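Local coordinates for protein arylamine n-acetyltransferase (Mycobacterium smegmatis, PDB 1W5R) that catalyses transfer of an acetyl group from acetyl-coenzyme A to arylamines through a catalytic triad, at residues A[42-47]-A[261-266]; A[78-83]-A[114-119]; A[250-253]-A[259-262]. The protein carries 1 engineered substitution. All coordinates share one frame; numbering follows the deposited sequence.

Contact 1: residues A[42-47]-A[261-266]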
loop_
_atom_site.group_PDB
_atom_site.type_symbol
_atom_site.label_atom_id
_atom_site.label_comp_id
_atom_site.label_asym_id
_atom_site.label_seq_id
_atom_site.Cartn_x
_atom_site.Cartn_y
_atom_site.Cartn_z
ATOM N N GLU A 42 0.537 -1.068 -20.824
ATOM C CA GLU A 42 0.132 0.347 -20.762
ATOM C C GLU A 42 -0.692 0.697 -21.982
ATOM O O GLU A 42 -0.546 0.090 -23.052
ATOM C CB GLU A 42 1.322 1.303 -20.672
ATOM C CG GLU A 42 2.364 1.047 -21.761
ATOM C CD GLU A 42 2.686 2.257 -22.600
ATOM O OE1 GLU A 42 1.737 2.905 -23.094
ATOM O OE2 GLU A 42 3.883 2.519 -22.808
ATOM N N ASN A 43 -1.553 1.693 -21.814
ATOM C CA ASN A 43 -2.365 2.194 -22.924
ATOM C C ASN A 43 -2.174 3.697 -23.125
ATOM O O ASN A 43 -3.123 4.391 -23.445
ATOM C CB ASN A 43 -3.851 1.909 -22.676
ATOM C CG ASN A 43 -4.406 2.771 -21.561
ATOM O OD1 ASN A 43 -3.711 3.015 -20.574
ATOM N ND2 ASN A 43 -5.644 3.251 -21.717
ATOM N N LEU A 44 -0.963 4.200 -22.924
ATOM C CA LEU A 44 -0.754 5.644 -23.089
ATOM C C LEU A 44 -1.074 6.122 -24.512
ATOM O O LEU A 44 -1.583 7.232 -24.681
ATOM C CB LEU A 44 0.662 6.045 -22.708
ATOM C CG LEU A 44 0.902 6.012 -21.195
ATOM C CD1 LEU A 44 2.386 5.791 -20.921
ATOM C CD2 LEU A 44 0.374 7.272 -20.500
ATOM N N ASP A 45 -0.806 5.292 -25.525
ATOM C CA ASP A 45 -1.109 5.719 -26.899
ATOM C C ASP A 45 -2.619 5.972 -27.080
ATOM O O ASP A 45 -3.004 7.094 -27.389
ATOM C CB ASP A 45 -0.561 4.740 -27.947
ATOM C CG ASP A 45 0.924 4.951 -28.232
ATOM O OD1 ASP A 45 1.575 5.815 -27.588
ATOM O OD2 ASP A 45 1.453 4.232 -29.118
ATOM N N PRO A 46 -3.486 4.953 -26.876
ATOM C CA PRO A 46 -4.930 5.234 -27.049
ATOM C C PRO A 46 -5.448 6.325 -26.122
ATOM O O PRO A 46 -6.339 7.082 -26.515
ATOM C CB PRO A 46 -5.621 3.908 -26.720
ATOM C CG PRO A 46 -4.577 2.888 -26.631
ATOM C CD PRO A 46 -3.222 3.521 -26.623
ATOM N N LEU A 47 -4.904 6.399 -24.907
ATOM C CA LEU A 47 -5.290 7.479 -23.981
ATOM C C LEU A 47 -5.068 8.861 -24.612
ATOM O O LEU A 47 -5.905 9.777 -24.454
ATOM C CB LEU A 47 -4.523 7.362 -22.651
ATOM C CG LEU A 47 -4.818 8.460 -21.607
ATOM C CD1 LEU A 47 -6.252 8.388 -21.113
ATOM C CD2 LEU A 47 -3.832 8.378 -20.454
ATOM N N GLY A 261 9.538 10.418 -22.484
ATOM C CA GLY A 261 10.217 11.224 -23.502
ATOM C C GLY A 261 9.718 10.882 -24.898
ATOM O O GLY A 261 9.643 11.751 -25.768
ATOM N N ASP A 262 9.367 9.609 -25.090
ATOM C CA ASP A 262 8.702 9.100 -26.301
ATOM C C ASP A 262 7.467 9.926 -26.704
ATOM O O ASP A 262 7.143 10.027 -27.890
ATOM C CB ASP A 262 8.341 7.609 -26.088
ATOM C CG ASP A 262 7.285 7.081 -27.078
ATOM O OD1 ASP A 262 6.159 7.609 -27.115
ATOM O OD2 ASP A 262 7.562 6.100 -27.791
ATOM N N LEU A 263 6.792 10.515 -25.716
ATOM C CA LEU A 263 5.527 11.225 -25.942
ATOM C C LEU A 263 5.630 12.749 -25.784
ATOM O O LEU A 263 4.671 13.407 -25.371
ATOM C CB LEU A 263 4.437 10.657 -25.021
ATOM C CG LEU A 263 4.004 9.210 -25.287
ATOM C CD1 LEU A 263 3.357 8.613 -24.045
ATOM C CD2 LEU A 263 3.077 9.104 -26.503
ATOM N N ALA A 264 6.791 13.296 -26.141
ATOM C CA ALA A 264 7.055 14.737 -26.049
ATOM C C ALA A 264 6.012 15.582 -26.785
ATOM O O ALA A 264 5.648 15.283 -27.927
ATOM C CB ALA A 264 8.445 15.048 -26.574
ATOM N N GLY A 265 5.556 16.646 -26.129
ATOM C CA GLY A 265 4.630 17.633 -26.753
ATOM C C GLY A 265 3.165 17.192 -26.859
ATOM O O GLY A 265 2.383 17.775 -27.632
ATOM N N ARG A 266 2.789 16.188 -26.081
ATOM C CA ARG A 266 1.419 15.687 -26.125
ATOM C C ARG A 266 0.624 16.058 -24.862
ATOM O O ARG A 266 -0.558 15.730 -24.744
ATOM C CB ARG A 266 1.414 14.193 -26.402
ATOM C CG ARG A 266 2.041 13.866 -27.746
ATOM C CD ARG A 266 1.667 12.461 -28.262
ATOM N NE ARG A 266 2.185 12.194 -29.602
ATOM C CZ ARG A 266 1.458 12.230 -30.716
ATOM N NH1 ARG A 266 0.165 12.527 -30.670
ATOM N NH2 ARG A 266 2.029 11.965 -31.883
#
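Leu263 opens a type II beta turn running to Arg266 and packs against Leu44 and Asp45, the first two residues of the short helix 44-47. This joins the N-terminal part of the arylamine N-acetyltransferase fold to the loop between helices 245-255 and 268-274. The tight part is small and wholly buried. Leu263 has CG beside its backbone N (chi1 -66°), and its two methyls part: CD1, the extended branch, reaches Leu44 CB at 4.0 Å, while CD2 lies 3.8 Å from Asp45 OD1. The polar partners of that carboxylate lie elsewhere: Lys63 bridges to OD2 and Arg69 to OD1. Arg69 also pairs with Asp262 and Glu42 and so links three acids; its positive charge probably eases the approach of Asp45 and Asp262, whose OD1 atoms stand 4.9 Å apart. Beyond Leu263 the chain turns outward. Ala264, Gly265 and Arg266 are exposed, and the turn-closing bond from Arg266 N to Leu263 O is weak at 3.4 Å; the Arg266 guanidinium stays well short of Asp45, with NE 6.7 Å from Asp45 OD1. Glu42 uses both carboxylate oxygens: OE2 takes Arg69 and the backbone N of Gly70, and OE1 accepts from Leu44 N at 3.0 Å, nearly along the carboxylate C-O axis, with an angle of 147° at the hydrogen.

Contact 2: residues A[78-83]-A[114-119]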
loop_
_atom_site.group_PDB
_atom_site.type_symbol
_atom_site.label_atom_id
_atom_site.label_comp_id
_atom_site.label_asym_id
_atom_site.label_seq_id
_atom_site.Cartn_x
_atom_site.Cartn_y
_atom_site.Cartn_z
ATOM N N GLY A 78 1.195 -9.967 -29.610
ATOM C CA GLY A 78 1.701 -9.887 -30.976
ATOM C C GLY A 78 3.208 -10.034 -30.955
ATOM O O GLY A 78 3.767 -10.896 -31.647
ATOM N N LEU A 79 3.874 -9.216 -30.140
ATOM C CA LEU A 79 5.321 -9.269 -30.024
ATOM C C LEU A 79 5.806 -10.660 -29.629
ATOM O O LEU A 79 6.723 -11.214 -30.258
ATOM C CB LEU A 79 5.818 -8.230 -29.004
ATOM C CG LEU A 79 7.323 -8.237 -28.703
ATOM C CD1 LEU A 79 8.131 -7.917 -29.937
ATOM C CD2 LEU A 79 7.649 -7.249 -27.595
ATOM N N LEU A 80 5.228 -11.217 -28.570
ATOM C CA LEU A 80 5.672 -12.528 -28.098
ATOM C C LEU A 80 5.428 -13.596 -29.150
ATOM O O LEU A 80 6.233 -14.520 -29.298
ATOM C CB LEU A 80 4.972 -12.889 -26.780
ATOM C CG LEU A 80 5.447 -14.190 -26.123
ATOM C CD1 LEU A 80 6.962 -14.247 -25.973
ATOM C CD2 LEU A 80 4.773 -14.351 -24.767
ATOM N N GLY A 81 4.330 -13.469 -29.884
ATOM C CA GLY A 81 4.033 -14.386 -30.987
ATOM C C GLY A 81 5.165 -14.444 -32.003
ATOM O O GLY A 81 5.605 -15.530 -32.389
ATOM N N TYR A 82 5.654 -13.283 -32.433
ATOM C CA TYR A 82 6.770 -13.221 -33.387
ATOM C C TYR A 82 8.030 -13.812 -32.786
ATOM O O TYR A 82 8.743 -14.579 -33.452
ATOM C CB TYR A 82 7.041 -11.777 -33.819
ATOM C CG TYR A 82 5.918 -11.148 -34.620
ATOM C CD1 TYR A 82 5.260 -9.991 -34.169
ATOM C CD2 TYR A 82 5.523 -11.698 -35.840
ATOM C CE1 TYR A 82 4.226 -9.420 -34.918
ATOM C CE2 TYR A 82 4.501 -11.141 -36.590
ATOM C CZ TYR A 82 3.858 -9.992 -36.133
ATOM O OH TYR A 82 2.846 -9.430 -36.868
ATOM N N VAL A 83 8.298 -13.479 -31.527
ATOM C CA VAL A 83 9.496 -13.963 -30.844
ATOM C C VAL A 83 9.485 -15.483 -30.766
ATOM O O VAL A 83 10.493 -16.133 -31.097
ATOM C CB VAL A 83 9.644 -13.359 -29.427
ATOM C CG1 VAL A 83 10.701 -14.109 -28.639
ATOM C CG2 VAL A 83 9.977 -11.898 -29.517
ATOM N N ASN A 114 -6.430 -10.834 -27.483
ATOM C CA ASN A 114 -5.594 -11.618 -28.394
ATOM C C ASN A 114 -4.673 -12.423 -27.491
ATOM O O ASN A 114 -4.041 -11.853 -26.597
ATOM C CB ASN A 114 -4.817 -10.649 -29.309
ATOM C CG ASN A 114 -3.696 -11.302 -30.134
ATOM O OD1 ASN A 114 -2.675 -10.658 -30.370
ATOM N ND2 ASN A 114 -3.887 -12.545 -30.594
ATOM N N VAL A 115 -4.652 -13.747 -27.693
ATOM C CA VAL A 115 -3.791 -14.645 -26.924
ATOM C C VAL A 115 -3.089 -15.614 -27.886
ATOM O O VAL A 115 -3.378 -15.607 -29.093
ATOM C CB VAL A 115 -4.557 -15.425 -25.813
ATOM C CG1 VAL A 115 -5.204 -14.453 -24.843
ATOM C CG2 VAL A 115 -5.601 -16.396 -26.401
ATOM N N LEU A 116 -2.167 -16.424 -27.362
ATOM C CA LEU A 116 -1.405 -17.345 -28.211
ATOM C C LEU A 116 -1.712 -18.786 -27.867
ATOM O O LEU A 116 -1.887 -19.123 -26.689
ATOM C CB LEU A 116 0.095 -17.121 -28.049
ATOM C CG LEU A 116 0.568 -15.684 -28.281
ATOM C CD1 LEU A 116 2.063 -15.590 -27.975
ATOM C CD2 LEU A 116 0.243 -15.227 -29.713
ATOM N N SER A 117 -1.777 -19.623 -28.900
ATOM C CA SER A 117 -1.780 -21.064 -28.704
ATOM C C SER A 117 -0.452 -21.587 -29.261
ATOM O O SER A 117 -0.169 -21.435 -30.463
ATOM C CB SER A 117 -2.986 -21.697 -29.382
ATOM O OG SER A 117 -2.850 -23.109 -29.385
ATOM N N VAL A 118 0.368 -22.157 -28.377
ATOM C CA VAL A 118 1.772 -22.446 -28.682
ATOM C C VAL A 118 2.058 -23.944 -28.577
ATOM O O VAL A 118 1.663 -24.588 -27.612
ATOM C CB VAL A 118 2.717 -21.654 -27.739
ATOM C CG1 VAL A 118 4.183 -21.923 -28.022
ATOM C CG2 VAL A 118 2.436 -20.154 -27.828
ATOM N N ALA A 119 2.732 -24.478 -29.592
ATOM C CA ALA A 119 3.177 -25.872 -29.573
ATOM C C ALA A 119 4.697 -25.926 -29.555
ATOM O O ALA A 119 5.363 -25.127 -30.216
ATOM C CB ALA A 119 2.636 -26.620 -30.788
#
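Leu116 turns its CG beside the backbone N (chi1 -54°) and then extends CD1 away from CA (chi2 175°), which drives that methyl straight at Gly81. Leu80, its CG opposite its own N, meets the same methyl, the two side chains crossing at a slant. Leu116 CD1 therefore sits 3.6 Å from Gly81 N and 3.8 Å from Gly81 CA, resting on bare helix backbone, and the same CD1 is 4.1 Å from Leu80 CG. The second branch stays close as well, Leu116 CD2 lying 4.1 Å from Gly81 CA. Because Gly81 has no side chain, the leucine fork can seat directly on the helix surface. This is helix 73-87 laid along strand 111-119 of the larger antiparallel sheet, the two local axes running in nearly the same direction (21°) and approaching to 8.7 Å. In this family the catalytic cysteine, here the engineered glutamine, heads that helix, and the histidine of the triad probably lies just before Asn114, so the packing joins the two elements that bear them. Val129 of the neighbouring strand touches both Leu80 and Leu116, and Tyr11 of helix 8-14 also packs on Leu80. One turn back along the helix the fit is looser: Asn114 OD1 is 4.0 Å from Gly78 N. The asparagine is held from elsewhere, its ND2 bonding to Leu94 O and its backbone O accepting from Asn77 ND2.

Contact 3: residues A[250-253]-A[259-262]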
loop_
_atom_site.group_PDB
_atom_site.type_symbol
_atom_site.label_atom_id
_atom_site.label_comp_id
_atom_site.label_asym_id
_atom_site.label_seq_id
_atom_site.Cartn_x
_atom_site.Cartn_y
_atom_site.Cartn_z
ATOM N N ASP A 250 5.180 10.064 -12.134
ATOM C CA ASP A 250 6.365 9.523 -11.471
ATOM C C ASP A 250 6.306 7.998 -11.369
ATOM O O ASP A 250 7.308 7.332 -11.600
ATOM C CB ASP A 250 6.591 10.136 -10.085
ATOM C CG ASP A 250 7.683 9.406 -9.302
ATOM O OD1 ASP A 250 7.339 8.690 -8.334
ATOM O OD2 ASP A 250 8.880 9.510 -9.670
ATOM N N ALA A 251 5.131 7.454 -11.029
ATOM C CA ALA A 251 4.951 6.004 -10.946
ATOM C C ALA A 251 5.175 5.369 -12.315
ATOM O O ALA A 251 5.880 4.367 -12.439
ATOM C CB ALA A 251 3.567 5.659 -10.402
ATOM N N ILE A 252 4.604 5.990 -13.347
ATOM C CA ILE A 252 4.734 5.487 -14.714
ATOM C C ILE A 252 6.212 5.354 -15.115
ATOM O O ILE A 252 6.639 4.331 -15.640
ATOM C CB ILE A 252 3.948 6.385 -15.694
ATOM C CG1 ILE A 252 2.438 6.157 -15.533
ATOM C CG2 ILE A 252 4.380 6.141 -17.148
ATOM C CD1 ILE A 252 1.574 7.153 -16.306
ATOM N N VAL A 253 6.994 6.386 -14.820
ATOM C CA VAL A 253 8.409 6.411 -15.216
ATOM C C VAL A 253 9.289 5.513 -14.331
ATOM O O VAL A 253 10.106 4.735 -14.832
ATOM C CB VAL A 253 8.954 7.863 -15.216
ATOM C CG1 VAL A 253 10.429 7.895 -15.609
ATOM C CG2 VAL A 253 8.153 8.723 -16.165
ATOM N N ASP A 259 9.437 5.110 -20.556
ATOM C CA ASP A 259 10.044 6.361 -21.007
ATOM C C ASP A 259 8.997 7.272 -21.658
ATOM O O ASP A 259 8.548 7.004 -22.774
ATOM C CB ASP A 259 11.183 6.056 -21.990
ATOM C CG ASP A 259 11.814 7.318 -22.584
ATOM O OD1 ASP A 259 11.704 8.403 -21.973
ATOM O OD2 ASP A 259 12.426 7.212 -23.665
ATOM N N LEU A 260 8.622 8.340 -20.955
ATOM C CA LEU A 260 7.626 9.307 -21.453
ATOM C C LEU A 260 8.210 10.362 -22.403
ATOM O O LEU A 260 7.466 11.114 -23.044
ATOM C CB LEU A 260 6.891 9.981 -20.292
ATOM C CG LEU A 260 5.950 9.142 -19.418
ATOM C CD1 LEU A 260 5.429 9.986 -18.270
ATOM C CD2 LEU A 260 4.785 8.566 -20.220
ATOM N N GLY A 261 9.538 10.418 -22.484
ATOM C CA GLY A 261 10.217 11.224 -23.502
ATOM C C GLY A 261 9.718 10.882 -24.898
ATOM O O GLY A 261 9.643 11.751 -25.768
ATOM N N ASP A 262 9.367 9.609 -25.090
ATOM C CA ASP A 262 8.702 9.100 -26.301
ATOM C C ASP A 262 7.467 9.926 -26.704
ATOM O O ASP A 262 7.143 10.027 -27.890
ATOM C CB ASP A 262 8.341 7.609 -26.088
ATOM C CG ASP A 262 7.285 7.081 -27.078
ATOM O OD1 ASP A 262 6.159 7.609 -27.115
ATOM O OD2 ASP A 262 7.562 6.100 -27.791
#
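Leu260 faces Ile252 and Val253 of helix 245-255 from the loop that follows the helix, and its side chain carries the contact. CB points toward the helix, and with CG placed beside the backbone N (chi1 -68°) the branch point, Leu260 CG, comes within 4.0 Å of Val253 CG2 and 4.1 Å of Ile252 CG2. There the fork opens. CD1 meets Val253 CG2 at 3.7 Å, the shortest approach between the segments, and has Ile252 CG2 at 4.1 Å. CD2 goes to that same isoleucine methyl, Ile252 CG2, at 3.9 Å. Leu260 crosses Ile252 at about a right angle, and Ile252 CG2 lies against CG, CD1 and CD2. The helix has a wider pi-type turn at 251-253; the chain then leaves it and returns along it, Ile252 and Ile258 sharing a backbone hydrogen bond. Just beside Leu260, Asp259 makes an Asx turn: its OD1 accepts from Gly261 N at 3.0 Å, the donor lying well above the carboxylate plane (56°) and the bond bent to 136°. The turn spans Leu260, bonding the residue before it to the one after. Between the two segments only methyl and methine groups meet, so the hold is dispersive and hydrophobic, set by shape and not by bond direction.

From the N terminus, the chain first lays down 42-47, whose partner 261-266 comes 214 residues later, so contact 1 closes a loop spanning most of the fold. Contact 2 forms wholly within that span, tying helix 73-87 to strand 111-119 across 31 residues. Contact 3 is a short local closure near the C-terminal end, coming in series after contact 2; it shares Gly261 and Asp262 with contact 1. Those two touch as one cluster: Leu44 CD1 lies 3.7 Å from Leu260 CD2, extending the apolar patch from the N-terminal region to helix 245-255. Contact 2 stands apart, its centre about 25 Å from that of contact 1.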